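Local coordinates for protein UDP-4-amino-4,6-dideoxy-N-acetyl-beta-L-altrosamine transaminase (Helicobacter pylori, PDB 2FNU) that catalyses the pyridoxal phosphate-dependent transfer of an amino group from glutamate to a UDP-linked 4-keto sugar, the second step of pseudaminic acid biosynthesis for flagellin modification, at residues L35-A40 with F177-I182; L51-N54 with S58-L61; C42-V47 with S241-A246; K16-E21 with Q235-L240. One frame throughout, in Å; residues are numbered along the deposited sequence.

Contact 1 (L35-A40 with F177-I182). With UD1 (uridine-diphosphate-N-acetylglucosamine), chain F; PMP (4'-deoxy-4'-aminopyridoxal-5'-phosphate), chain E.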
loop_
_atom_site.group_PDB
_atom_site.type_symbol
_atom_site.label_atom_id
_atom_site.label_comp_id
_atom_site.label_asym_id
_atom_site.label_seq_id
_atom_site.Cartn_x
_atom_site.Cartn_y
_atom_site.Cartn_z
ATOM N N LEU B 35 -1.904 -4.678 -15.686
ATOM C CA LEU B 35 -3.029 -4.639 -16.609
ATOM C C LEU B 35 -3.449 -6.053 -17.046
ATOM O O LEU B 35 -4.653 -6.362 -17.093
ATOM C CB LEU B 35 -2.662 -3.804 -17.833
ATOM C CG LEU B 35 -2.427 -2.319 -17.553
ATOM C CD1 LEU B 35 -1.864 -1.658 -18.807
ATOM C CD2 LEU B 35 -3.707 -1.628 -17.106
ATOM N N LEU B 36 -2.473 -6.910 -17.349
ATOM C CA LEU B 36 -2.781 -8.279 -17.736
ATOM C C LEU B 36 -3.476 -9.025 -16.599
ATOM O O LEU B 36 -4.390 -9.821 -16.826
ATOM C CB LEU B 36 -1.506 -9.014 -18.136
ATOM C CG LEU B 36 -0.841 -8.641 -19.458
ATOM C CD1 LEU B 36 0.525 -9.292 -19.535
ATOM C CD2 LEU B 36 -1.734 -9.087 -20.633
ATOM N N PHE B 37 -3.027 -8.782 -15.372
ATOM C CA PHE B 37 -3.638 -9.422 -14.196
ATOM C C PHE B 37 -5.090 -8.973 -14.025
ATOM O O PHE B 37 -5.981 -9.797 -13.791
ATOM C CB PHE B 37 -2.779 -9.106 -12.964
ATOM C CG PHE B 37 -3.194 -9.826 -11.679
ATOM C CD1 PHE B 37 -3.873 -11.057 -11.678
ATOM C CD2 PHE B 37 -2.851 -9.265 -10.455
ATOM C CE1 PHE B 37 -4.204 -11.680 -10.458
ATOM C CE2 PHE B 37 -3.171 -9.872 -9.257
ATOM C CZ PHE B 37 -3.858 -11.066 -9.242
ATOM N N GLU B 38 -5.326 -7.673 -14.160
ATOM C CA GLU B 38 -6.681 -7.132 -14.109
ATOM C C GLU B 38 -7.570 -7.751 -15.204
ATOM O O GLU B 38 -8.709 -8.148 -14.929
ATOM C CB GLU B 38 -6.627 -5.608 -14.215
ATOM C CG GLU B 38 -6.072 -5.000 -12.925
ATOM C CD GLU B 38 -5.722 -3.522 -13.044
ATOM O OE1 GLU B 38 -5.382 -2.933 -11.992
ATOM O OE2 GLU B 38 -5.798 -2.939 -14.159
ATOM N N GLU B 39 -7.054 -7.830 -16.432
ATOM C CA GLU B 39 -7.801 -8.454 -17.531
ATOM C C GLU B 39 -8.087 -9.921 -17.239
ATOM O O GLU B 39 -9.196 -10.404 -17.508
ATOM C CB GLU B 39 -7.032 -8.311 -18.847
ATOM C CG GLU B 39 -7.048 -6.871 -19.366
ATOM C CD GLU B 39 -5.992 -6.559 -20.419
ATOM O OE1 GLU B 39 -5.923 -5.381 -20.824
ATOM O OE2 GLU B 39 -5.238 -7.465 -20.837
ATOM N N ALA B 40 -7.101 -10.629 -16.683
ATOM C CA ALA B 40 -7.294 -12.036 -16.364
ATOM C C ALA B 40 -8.353 -12.226 -15.270
ATOM O O ALA B 40 -9.142 -13.183 -15.287
ATOM C CB ALA B 40 -5.963 -12.684 -15.991
ATOM N N PHE B 177 -11.291 -8.595 -3.286
ATOM C CA PHE B 177 -10.550 -9.832 -3.024
ATOM C C PHE B 177 -9.194 -9.508 -2.407
ATOM O O PHE B 177 -8.643 -8.438 -2.643
ATOM C CB PHE B 177 -10.331 -10.604 -4.329
ATOM C CG PHE B 177 -11.614 -11.079 -4.967
ATOM C CD1 PHE B 177 -12.191 -10.360 -6.008
ATOM C CD2 PHE B 177 -12.258 -12.209 -4.508
ATOM C CE1 PHE B 177 -13.387 -10.791 -6.594
ATOM C CE2 PHE B 177 -13.463 -12.649 -5.084
ATOM C CZ PHE B 177 -14.027 -11.941 -6.126
ATOM N N SER B 178 -8.649 -10.446 -1.641
ATOM C CA SER B 178 -7.300 -10.283 -1.110
ATOM C C SER B 178 -6.380 -11.330 -1.711
ATOM O O SER B 178 -6.775 -12.479 -1.899
ATOM C CB SER B 178 -7.302 -10.462 0.421
ATOM O OG SER B 178 -5.974 -10.423 0.955
ATOM N N PHE B 179 -5.128 -10.938 -1.941
ATOM C CA PHE B 179 -4.069 -11.822 -2.434
ATOM C C PHE B 179 -2.936 -11.847 -1.406
ATOM O O PHE B 179 -1.779 -12.090 -1.752
ATOM C CB PHE B 179 -3.539 -11.351 -3.793
ATOM C CG PHE B 179 -4.619 -11.045 -4.791
ATOM C CD1 PHE B 179 -4.660 -9.813 -5.411
ATOM C CD2 PHE B 179 -5.600 -11.983 -5.096
ATOM C CE1 PHE B 179 -5.680 -9.493 -6.336
ATOM C CE2 PHE B 179 -6.607 -11.680 -6.023
ATOM C CZ PHE B 179 -6.642 -10.443 -6.636
ATOM N N HIS B 180 -3.277 -11.619 -0.141
ATOM C CA HIS B 180 -2.322 -11.809 0.946
ATOM C C HIS B 180 -1.710 -13.210 0.852
ATOM O O HIS B 180 -2.337 -14.141 0.322
ATOM C CB HIS B 180 -3.040 -11.668 2.284
ATOM C CG HIS B 180 -2.148 -11.812 3.483
ATOM N ND1 HIS B 180 -1.903 -13.031 4.092
ATOM C CD2 HIS B 180 -1.441 -10.891 4.182
ATOM C CE1 HIS B 180 -1.087 -12.846 5.119
ATOM N NE2 HIS B 180 -0.808 -11.554 5.206
ATOM N N ALA B 181 -0.496 -13.349 1.385
ATOM C CA ALA B 181 0.265 -14.608 1.384
ATOM C C ALA B 181 -0.562 -15.869 1.625
ATOM O O ALA B 181 -0.291 -16.907 1.027
ATOM C CB ALA B 181 1.362 -14.524 2.434
ATOM N N ILE B 182 -1.546 -15.798 2.516
ATOM C CA ILE B 182 -2.250 -17.019 2.923
ATOM C C ILE B 182 -3.594 -17.193 2.231
ATOM O O ILE B 182 -4.357 -18.112 2.572
ATOM C CB ILE B 182 -2.405 -17.122 4.459
ATOM C CG1 ILE B 182 -3.318 -16.004 4.974
ATOM C CG2 ILE B 182 -1.008 -17.103 5.097
ATOM C CD1 ILE B 182 -3.637 -16.070 6.483
HETATM C "C1'" UD1 F . -5.137 -11.481 9.511
HETATM C "C2'" UD1 F . -6.434 -12.305 9.427
HETATM C "C3'" UD1 F . -6.651 -12.914 8.045
HETATM C "C4'" UD1 F . -6.434 -11.863 6.947
HETATM C "C5'" UD1 F . -5.143 -11.037 7.103
HETATM C "C6'" UD1 F . -3.902 -11.804 6.636
HETATM C "C7'" UD1 F . -7.003 -13.220 11.647
HETATM C "C8'" UD1 F . -6.763 -14.301 12.666
HETATM N "N2'" UD1 F . -6.418 -13.350 10.451
HETATM O "O1'" UD1 F . -3.999 -12.345 9.543
HETATM O "O3'" UD1 F . -7.999 -13.427 7.936
HETATM O "O5'" UD1 F . -4.995 -10.529 8.440
HETATM O "O7'" UD1 F . -7.709 -12.277 11.913
HETATM N N1 UD1 F . 1.812 -17.099 7.105
HETATM C C2 UD1 F . 2.599 -17.703 6.105
HETATM N N3 UD1 F . 3.223 -16.940 5.193
HETATM C C4 UD1 F . 3.129 -15.603 5.209
HETATM C C5 UD1 F . 2.366 -14.943 6.173
HETATM C C6 UD1 F . 1.701 -15.689 7.138
HETATM O O2 UD1 F . 2.708 -18.954 6.071
HETATM O O4 UD1 F . 3.729 -14.940 4.342
HETATM C C1B UD1 F . 1.148 -17.963 8.103
HETATM C C2B UD1 F . 2.127 -18.174 9.250
HETATM O "O2'" UD1 F . 2.080 -19.543 9.661
HETATM C C3B UD1 F . 1.617 -17.268 10.349
HETATM C C4B UD1 F . 0.127 -17.229 10.081
HETATM O O4B UD1 F . -0.020 -17.347 8.661
HETATM O O3B UD1 F . 1.894 -17.762 11.666
HETATM C C5B UD1 F . -0.461 -15.917 10.559
HETATM O O5B UD1 F . -1.853 -15.937 10.277
HETATM P PA UD1 F . -2.822 -14.911 11.061
HETATM O O1A UD1 F . -4.210 -15.012 10.446
HETATM O O2A UD1 F . -2.643 -15.142 12.553
HETATM O O3A UD1 F . -2.079 -13.546 10.607
HETATM P PB UD1 F . -2.789 -12.092 10.589
HETATM O O1B UD1 F . -3.378 -11.790 11.958
HETATM O O2B UD1 F . -1.810 -11.129 9.934
HETATM N N1 PMP E . -11.242 -8.585 4.788
HETATM C C2 PMP E . -11.154 -9.881 5.226
HETATM C C2A PMP E . -12.425 -10.688 5.360
HETATM C C3 PMP E . -9.894 -10.420 5.524
HETATM O O3 PMP E . -9.779 -11.719 5.930
HETATM C C4 PMP E . -8.727 -9.630 5.398
HETATM C C4A PMP E . -7.365 -10.157 5.796
HETATM N N4A PMP E . -7.430 -11.081 6.906
HETATM C C5 PMP E . -8.844 -8.333 4.889
HETATM C C6 PMP E . -10.107 -7.859 4.538
HETATM C C5A PMP E . -7.633 -7.440 4.686
HETATM O O4P PMP E . -6.968 -7.908 3.527
HETATM P P PMP E . -5.406 -7.560 3.306
HETATM O O1P PMP E . -4.643 -8.453 4.255
HETATM O O2P PMP E . -5.127 -7.949 1.885
HETATM O O3P PMP E . -5.185 -6.091 3.544
#
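Phe37, on helix 32-45, and Phe179, one residue past the end of strand 174-178, have their CA atoms 12.0 Å apart, so two facing side chains alone close the distance. The strand belongs to the central mixed sheet of a fold type I, pyridoxal phosphate-dependent aminotransferase. The two rings come from opposite directions and meet obliquely, centroids 5.2 Å apart and planes at 47°. Phe37 touches with its CE2 and CZ atoms; CZ lies over one face of Phe179, off-centre, 3.8 Å from CE1 of that ring. Phe179 CG stands anti to its carbonyl carbon, beside the backbone N (chi1 -48°), which lets CD1, CE1 and CZ meet Phe37. Leu41 and Thr187 also pack on Phe179, and Leu240 on Phe37.

The residues around Phe179 line the ligand site. Ser178 OG gives its hydrogen to phosphate oxygen O2P of PMP at 2.8 Å and receives the N-H of His180 N at 3.1 Å, an ST turn that fixes the hydroxyl between phosphate and backbone. His180 is held at both ring nitrogens: NE2 bonds Gln30 OE1 of the second subunit, while ND1 accepts from Ile182 N at 3.2 Å, the donor tilted 30° from the ring plane. One face of this imidazole carries the sugar methyl of UD1, whose C6' stands 3.3 Å above the ring centre.

Contact 2 (L51-N54 with S58-L61)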
loop_
_atom_site.group_PDB
_atom_site.type_symbol
_atom_site.label_atom_id
_atom_site.label_comp_id
_atom_site.label_asym_id
_atom_site.label_seq_id
_atom_site.Cartn_x
_atom_site.Cartn_y
_atom_site.Cartn_z
ATOM N N LEU B 51 -9.417 -3.785 -10.652
ATOM C CA LEU B 51 -8.279 -2.939 -10.306
ATOM C C LEU B 51 -7.520 -3.623 -9.200
ATOM O O LEU B 51 -8.145 -4.014 -8.203
ATOM C CB LEU B 51 -8.758 -1.593 -9.743
ATOM C CG LEU B 51 -9.304 -0.581 -10.742
ATOM C CD1 LEU B 51 -9.936 0.583 -9.979
ATOM C CD2 LEU B 51 -8.205 -0.082 -11.689
ATOM N N VAL B 52 -6.204 -3.748 -9.345
ATOM C CA VAL B 52 -5.415 -4.384 -8.292
ATOM C C VAL B 52 -4.697 -3.334 -7.448
ATOM O O VAL B 52 -4.362 -2.235 -7.935
ATOM C CB VAL B 52 -4.429 -5.445 -8.836
ATOM C CG1 VAL B 52 -5.191 -6.606 -9.474
ATOM C CG2 VAL B 52 -3.501 -4.831 -9.876
ATOM N N PHE B 53 -4.501 -3.671 -6.168
ATOM C CA PHE B 53 -4.037 -2.733 -5.126
ATOM C C PHE B 53 -2.968 -3.411 -4.290
ATOM O O PHE B 53 -2.832 -4.648 -4.354
ATOM C CB PHE B 53 -5.194 -2.384 -4.177
ATOM C CG PHE B 53 -6.249 -1.514 -4.788
ATOM C CD1 PHE B 53 -6.246 -0.144 -4.585
ATOM C CD2 PHE B 53 -7.249 -2.073 -5.582
ATOM C CE1 PHE B 53 -7.224 0.663 -5.163
ATOM C CE2 PHE B 53 -8.222 -1.278 -6.162
ATOM C CZ PHE B 53 -8.216 0.093 -5.955
ATOM N N ASN B 54 -2.248 -2.633 -3.468
ATOM C CA ASN B 54 -1.183 -3.216 -2.655
ATOM C C ASN B 54 -1.698 -4.176 -1.575
ATOM O O ASN B 54 -0.951 -4.991 -1.055
ATOM C CB ASN B 54 -0.326 -2.120 -2.002
ATOM C CG ASN B 54 -1.032 -1.436 -0.865
ATOM O OD1 ASN B 54 -0.799 -1.763 0.335
ATOM N ND2 ASN B 54 -1.923 -0.536 -1.198
ATOM N N SER B 58 -6.397 -1.579 1.322
ATOM C CA SER B 58 -6.349 -0.419 0.420
ATOM C C SER B 58 -7.519 -0.416 -0.556
ATOM O O SER B 58 -8.111 0.645 -0.840
ATOM C CB SER B 58 -5.022 -0.353 -0.338
ATOM O OG SER B 58 -3.948 -0.105 0.551
ATOM N N ALA B 59 -7.826 -1.602 -1.091
ATOM C CA ALA B 59 -8.983 -1.782 -1.959
ATOM C C ALA B 59 -10.282 -1.387 -1.245
ATOM O O ALA B 59 -11.122 -0.666 -1.818
ATOM C CB ALA B 59 -9.042 -3.214 -2.443
ATOM N N LEU B 60 -10.441 -1.827 0.009
ATOM C CA LEU B 60 -11.656 -1.511 0.763
ATOM C C LEU B 60 -11.782 -0.004 0.976
ATOM O O LEU B 60 -12.866 0.566 0.785
ATOM C CB LEU B 60 -11.667 -2.236 2.127
ATOM C CG LEU B 60 -12.000 -3.725 2.119
ATOM C CD1 LEU B 60 -11.612 -4.373 3.444
ATOM C CD2 LEU B 60 -13.470 -3.957 1.842
ATOM N N LEU B 61 -10.685 0.652 1.370
ATOM C CA LEU B 61 -10.745 2.096 1.584
ATOM C C LEU B 61 -11.130 2.785 0.275
ATOM O O LEU B 61 -11.970 3.690 0.247
ATOM C CB LEU B 61 -9.396 2.648 2.032
ATOM C CG LEU B 61 -9.337 4.178 2.161
ATOM C CD1 LEU B 61 -10.222 4.633 3.330
ATOM C CD2 LEU B 61 -7.899 4.658 2.362
#
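Phe53 turns the flat of its ring to the backbone of Ala59, the nearest pair along the two segments with CA atoms 5.9 Å apart. Ala59 CA sits over the middle of the face, 4.0 Å from the ring centroid and only 12° off the normal, a CH-pi contact made by a main-chain carbon. The methyl of Ala59 lies nearer the rim, its CB 3.8 Å from Phe53 CD2. On the CD1 side the ring reaches the backbone of Ser58, with Phe53 CD1 4.2 Å from Ser58 C. The ring is swung clear of its own carbonyl carbon, beside the backbone N (chi1 -71°), which lays one face against Ala59 CA.

The contact closes the tight turn between 49-53, an outermost strand of the aminotransferase sheet within this chain, and helix 56-66. The start of that helix is part of the cofactor site: Ala56 N and Thr57 OG1 hydrogen-bond to PMP, and Leu60 touches it. Ser55 OG receives the N-H of Ser58.

Ser58 CB faces the strand, 4.3 Å from Phe53 CB, and the Ser58 side chain lies beside Asn54. Asn228 of the second subunit packs on both Asn54 and Ser58, bringing the dimer interface up to this turn. Phe53 also touches Arg208 of helix 198-208.

Contact 3 (C42-V47 with S241-A246); sequences CEFLGV and SQLKKA
Phe44 and Leu243 both send CG away from the backbone N, with chi1 of -176° and -177°, which brings the Phe44 ring and the end of Leu243 together between the helices. Their CA atoms are 8.4 Å apart. The Phe44 ring presents a face, and the CD1 branch of Leu243 rests on it, 4.0 Å from the centroid and 13° off the normal, a CH-pi contact. That methyl is displaced toward the base of the ring, with Leu243 CD1 closest to Phe44 CG at 3.9 Å. The far end of the ring is met by a second methyl: Ala246 CB lies 4.2 Å from Phe44 CZ, in an oblique approach. One aromatic ring thus spans the break between helices 233-244 and 246-264, touching a residue of each.

Two chain turns adjoin the contact. Gly46, with positive phi, ends helix 32-45, while Lys245 holds the N-cap position of the next helix and sends its NZ to salt bridges with Asp12 and Asp15. Lys167 makes a cation-pi contact with Phe44. Leu243 packs on Ala40 and Leu41, about one turn before Phe44 in helix 32-45, Leu45 and Val47 reach strand 191-195 through Val194, and Ser241 touches helix 13-23.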
loop_
_atom_site.group_PDB
_atom_site.type_symbol
_atom_site.label_atom_id
_atom_site.label_comp_id
_atom_site.label_asym_id
_atom_site.label_seq_id
_atom_site.Cartn_x
_atom_site.Cartn_y
_atom_site.Cartn_z
ATOM N N CYS B 42 -10.929 -10.224 -14.832
ATOM C CA CYS B 42 -12.224 -10.003 -15.479
ATOM C C CYS B 42 -12.664 -11.263 -16.226
ATOM O O CYS B 42 -13.848 -11.605 -16.209
ATOM C CB CYS B 42 -12.138 -8.830 -16.459
ATOM S SG CYS B 42 -11.988 -7.241 -15.586
ATOM N N GLU B 43 -11.723 -11.924 -16.891
ATOM C CA GLU B 43 -12.043 -13.141 -17.652
ATOM C C GLU B 43 -12.430 -14.289 -16.716
ATOM O O GLU B 43 -13.399 -15.015 -16.958
ATOM C CB GLU B 43 -10.885 -13.531 -18.560
ATOM C CG GLU B 43 -10.712 -12.506 -19.651
ATOM C CD GLU B 43 -9.961 -13.021 -20.858
ATOM O OE1 GLU B 43 -10.039 -14.238 -21.143
ATOM O OE2 GLU B 43 -9.304 -12.191 -21.529
ATOM N N PHE B 44 -11.708 -14.410 -15.603
ATOM C CA PHE B 44 -12.000 -15.453 -14.628
ATOM C C PHE B 44 -13.376 -15.297 -13.987
ATOM O O PHE B 44 -14.083 -16.282 -13.786
ATOM C CB PHE B 44 -10.895 -15.421 -13.563
ATOM C CG PHE B 44 -10.980 -16.509 -12.520
ATOM C CD1 PHE B 44 -10.586 -17.802 -12.803
ATOM C CD2 PHE B 44 -11.390 -16.210 -11.221
ATOM C CE1 PHE B 44 -10.655 -18.796 -11.821
ATOM C CE2 PHE B 44 -11.458 -17.203 -10.246
ATOM C CZ PHE B 44 -11.080 -18.479 -10.549
ATOM N N LEU B 45 -13.746 -14.056 -13.661
ATOM C CA LEU B 45 -14.965 -13.780 -12.914
ATOM C C LEU B 45 -16.167 -13.425 -13.792
ATOM O O LEU B 45 -17.315 -13.461 -13.326
ATOM C CB LEU B 45 -14.708 -12.629 -11.927
ATOM C CG LEU B 45 -13.653 -12.936 -10.860
ATOM C CD1 LEU B 45 -13.326 -11.635 -10.144
ATOM C CD2 LEU B 45 -14.154 -14.005 -9.894
ATOM N N GLY B 46 -15.908 -13.046 -15.039
ATOM C CA GLY B 46 -16.981 -12.558 -15.921
ATOM C C GLY B 46 -17.499 -11.175 -15.532
ATOM O O GLY B 46 -18.713 -10.913 -15.598
ATOM N N VAL B 47 -16.581 -10.295 -15.114
ATOM C CA VAL B 47 -16.935 -8.924 -14.732
ATOM C C VAL B 47 -16.354 -7.915 -15.711
ATOM O O VAL B 47 -15.448 -8.229 -16.485
ATOM C CB VAL B 47 -16.518 -8.584 -13.271
ATOM C CG1 VAL B 47 -17.272 -9.486 -12.291
ATOM C CG2 VAL B 47 -15.025 -8.714 -13.062
ATOM N N SER B 241 0.288 -15.656 -12.597
ATOM C CA SER B 241 0.736 -17.048 -12.639
ATOM C C SER B 241 -0.076 -17.907 -11.678
ATOM O O SER B 241 -0.480 -19.036 -12.010
ATOM C CB SER B 241 2.238 -17.123 -12.315
ATOM O OG SER B 241 2.705 -18.455 -12.435
ATOM N N GLN B 242 -0.341 -17.373 -10.489
ATOM C CA GLN B 242 -1.193 -18.065 -9.525
ATOM C C GLN B 242 -2.638 -18.205 -10.032
ATOM O O GLN B 242 -3.268 -19.263 -9.881
ATOM C CB GLN B 242 -1.174 -17.285 -8.204
ATOM C CG GLN B 242 0.134 -17.454 -7.423
ATOM C CD GLN B 242 -0.008 -18.476 -6.324
ATOM O OE1 GLN B 242 -0.795 -18.291 -5.385
ATOM N NE2 GLN B 242 0.736 -19.593 -6.432
ATOM N N LEU B 243 -3.169 -17.146 -10.638
ATOM C CA LEU B 243 -4.558 -17.158 -11.115
ATOM C C LEU B 243 -4.764 -18.240 -12.171
ATOM O O LEU B 243 -5.826 -18.868 -12.213
ATOM C CB LEU B 243 -4.968 -15.783 -11.669
ATOM C CG LEU B 243 -6.416 -15.673 -12.132
ATOM C CD1 LEU B 243 -7.405 -15.900 -10.988
ATOM C CD2 LEU B 243 -6.617 -14.299 -12.736
ATOM N N LYS B 244 -3.749 -18.473 -13.001
ATOM C CA LYS B 244 -3.843 -19.506 -14.052
ATOM C C LYS B 244 -4.100 -20.893 -13.472
ATOM O O LYS B 244 -4.643 -21.764 -14.171
ATOM C CB LYS B 244 -2.568 -19.536 -14.899
ATOM C CG LYS B 244 -2.512 -18.422 -15.936
ATOM C CD LYS B 244 -1.150 -18.334 -16.617
ATOM C CE LYS B 244 -1.168 -17.219 -17.673
ATOM N NZ LYS B 244 0.170 -16.658 -18.043
ATOM N N LYS B 245 -3.688 -21.113 -12.220
ATOM C CA LYS B 245 -3.948 -22.400 -11.562
ATOM C C LYS B 245 -4.903 -22.286 -10.379
ATOM O O LYS B 245 -4.963 -23.195 -9.543
ATOM C CB LYS B 245 -2.640 -23.089 -11.130
ATOM C CG LYS B 245 -1.768 -22.275 -10.220
ATOM C CD LYS B 245 -0.582 -23.085 -9.711
ATOM C CE LYS B 245 0.502 -22.150 -9.217
ATOM N NZ LYS B 245 1.286 -21.559 -10.356
ATOM N N ALA B 246 -5.668 -21.194 -10.311
ATOM C CA ALA B 246 -6.565 -21.020 -9.159
ATOM C C ALA B 246 -7.542 -22.201 -8.979
ATOM O O ALA B 246 -7.777 -22.622 -7.860
ATOM C CB ALA B 246 -7.318 -19.674 -9.248
#

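Contact 4 (K16-E21 with Q235-L240)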
loop_
_atom_site.group_PDB
_atom_site.type_symbol
_atom_site.label_atom_id
_atom_site.label_comp_id
_atom_site.label_asym_id
_atom_site.label_seq_id
_atom_site.Cartn_x
_atom_site.Cartn_y
_atom_site.Cartn_z
ATOM N N LYS B 16 7.774 -18.752 -9.769
ATOM C CA LYS B 16 9.125 -18.222 -9.537
ATOM C C LYS B 16 9.756 -17.709 -10.828
ATOM O O LYS B 16 10.379 -16.639 -10.834
ATOM C CB LYS B 16 9.993 -19.276 -8.832
ATOM C CG LYS B 16 9.361 -19.718 -7.515
ATOM C CD LYS B 16 10.068 -20.918 -6.875
ATOM C CE LYS B 16 9.315 -21.410 -5.651
ATOM N NZ LYS B 16 9.943 -22.617 -5.049
ATOM N N LYS B 17 9.570 -18.444 -11.923
ATOM C CA LYS B 17 9.987 -17.989 -13.260
ATOM C C LYS B 17 9.350 -16.655 -13.639
ATOM O O LYS B 17 10.012 -15.761 -14.185
ATOM C CB LYS B 17 9.625 -19.031 -14.325
ATOM C CG LYS B 17 10.101 -18.694 -15.730
ATOM C CD LYS B 17 9.853 -19.873 -16.677
ATOM C CE LYS B 17 10.427 -19.617 -18.063
ATOM N NZ LYS B 17 11.892 -19.893 -18.113
ATOM N N ALA B 18 8.048 -16.533 -13.371
ATOM C CA ALA B 18 7.313 -15.316 -13.715
ATOM C C ALA B 18 7.896 -14.103 -12.997
ATOM O O ALA B 18 8.061 -13.056 -13.599
ATOM C CB ALA B 18 5.831 -15.477 -13.380
ATOM N N VAL B 19 8.188 -14.254 -11.707
ATOM C CA VAL B 19 8.782 -13.163 -10.926
ATOM C C VAL B 19 10.165 -12.806 -11.491
ATOM O O VAL B 19 10.495 -11.638 -11.692
ATOM C CB VAL B 19 8.861 -13.531 -9.431
ATOM C CG1 VAL B 19 9.776 -12.566 -8.675
ATOM C CG2 VAL B 19 7.447 -13.567 -8.800
ATOM N N LEU B 20 10.974 -13.821 -11.774
ATOM C CA LEU B 20 12.337 -13.549 -12.236
ATOM C C LEU B 20 12.381 -12.826 -13.584
ATOM O O LEU B 20 13.229 -11.941 -13.790
ATOM C CB LEU B 20 13.191 -14.825 -12.187
ATOM C CG LEU B 20 13.330 -15.386 -10.747
ATOM C CD1 LEU B 20 13.820 -16.840 -10.745
ATOM C CD2 LEU B 20 14.200 -14.525 -9.795
ATOM N N GLU B 21 11.454 -13.144 -14.487
ATOM C CA GLU B 21 11.327 -12.405 -15.742
ATOM C C GLU B 21 11.137 -10.909 -15.492
ATOM O O GLU B 21 11.717 -10.086 -16.199
ATOM C CB GLU B 21 10.168 -12.930 -16.598
ATOM C CG GLU B 21 10.400 -14.309 -17.187
ATOM C CD GLU B 21 9.151 -14.905 -17.835
ATOM O OE1 GLU B 21 9.280 -15.961 -18.501
ATOM O OE2 GLU B 21 8.044 -14.331 -17.680
ATOM N N GLN B 235 4.681 -8.373 -8.228
ATOM C CA GLN B 235 3.534 -9.014 -7.594
ATOM C C GLN B 235 2.461 -9.340 -8.616
ATOM O O GLN B 235 1.755 -10.330 -8.467
ATOM C CB GLN B 235 2.900 -8.076 -6.590
ATOM C CG GLN B 235 3.755 -7.655 -5.463
ATOM C CD GLN B 235 3.075 -6.534 -4.687
ATOM O OE1 GLN B 235 2.648 -6.737 -3.554
ATOM N NE2 GLN B 235 2.936 -5.351 -5.317
ATOM N N SER B 236 2.306 -8.495 -9.636
ATOM C CA SER B 236 1.311 -8.758 -10.686
ATOM C C SER B 236 1.664 -10.012 -11.488
ATOM O O SER B 236 0.785 -10.782 -11.891
ATOM C CB SER B 236 1.201 -7.556 -11.622
ATOM O OG SER B 236 0.679 -6.437 -10.926
ATOM N N ALA B 237 2.955 -10.224 -11.727
ATOM C CA ALA B 237 3.393 -11.443 -12.418
ATOM C C ALA B 237 3.073 -12.668 -11.572
ATOM O O ALA B 237 2.612 -13.695 -12.084
ATOM C CB ALA B 237 4.905 -11.376 -12.669
ATOM N N LEU B 238 3.339 -12.568 -10.268
ATOM C CA LEU B 238 2.976 -13.623 -9.350
ATOM C C LEU B 238 1.469 -13.881 -9.376
ATOM O O LEU B 238 1.019 -15.029 -9.454
ATOM C CB LEU B 238 3.472 -13.260 -7.950
ATOM C CG LEU B 238 3.269 -14.289 -6.856
ATOM C CD1 LEU B 238 3.687 -15.695 -7.332
ATOM C CD2 LEU B 238 4.041 -13.859 -5.585
ATOM N N GLY B 239 0.684 -12.811 -9.323
ATOM C CA GLY B 239 -0.782 -12.966 -9.354
ATOM C C GLY B 239 -1.320 -13.644 -10.594
ATOM O O GLY B 239 -2.188 -14.522 -10.501
ATOM N N LEU B 240 -0.822 -13.222 -11.758
ATOM C CA LEU B 240 -1.217 -13.807 -13.045
ATOM C C LEU B 240 -0.911 -15.296 -13.062
ATOM O O LEU B 240 -1.745 -16.107 -13.478
ATOM C CB LEU B 240 -0.453 -13.152 -14.194
ATOM C CG LEU B 240 -1.039 -12.057 -15.064
ATOM C CD1 LEU B 240 0.074 -11.581 -15.994
ATOM C CD2 LEU B 240 -2.222 -12.577 -15.862
#
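Ala18 and Ala237 face each other where helices 13-23 and 233-244 meet, and contact is entirely by van der Waals packing. Between methyl and backbone, Ala237 CB lies 3.7 Å from Ala18 O, and in return Ala18 CB lies 3.9 Å from Ala237 O. Ala18 CB and Ala237 CB are 4.3 Å apart.

Such small residues let the axes of segments 16-21 and 235-240 approach to 8.2 Å. The two segments run nearly antiparallel, at 152° between N-to-C directions, joining a helix near the chain's start to one more than 200 residues on, about 22 Å from the centre of the aminotransferase chain and beside the dimer interface.

The branched side chains pack next to the alanines. Val19 and Leu238 lie side by side and point the same way; Val19 CG2, anti to the carbonyl carbon, is thereby laid alongside Leu238 CB at 4.1 Å. Val19 also meets Ile234, and Leu238 meets Leu11 and Asp15. Leu23 of the second subunit packs on Val19 and Lys16, and Lys16 NZ hydrogen-bonds to Asn24 of that subunit.

Overall arrangement
Contacts 1, 3 and 4 join three helices, 13-23, 32-45 and 233-244, and contacts 1 and 2 reach the sheet and the cofactor site. Helix 233-244 is shared by contacts 3 and 4, whose centres lie about 15 Å apart, and helix 32-45 by contacts 1 and 3, about 8 Å apart. Phe37 of contact 1 reaches contact 4 at Gly239 O, 3.5 Å from Phe37 CE1. It reaches contact 2 at Val52 CG1, 3.7 Å from Phe37 CD2, while Glu38 OE1 accepts a hydrogen bond from Val52 N. The centres of contacts 1 and 2 are about 10 Å apart. In contact 4, the Leu238 side chain stays about 10 Å from UD1, whose sugar is joined to PMP as an external aldimine.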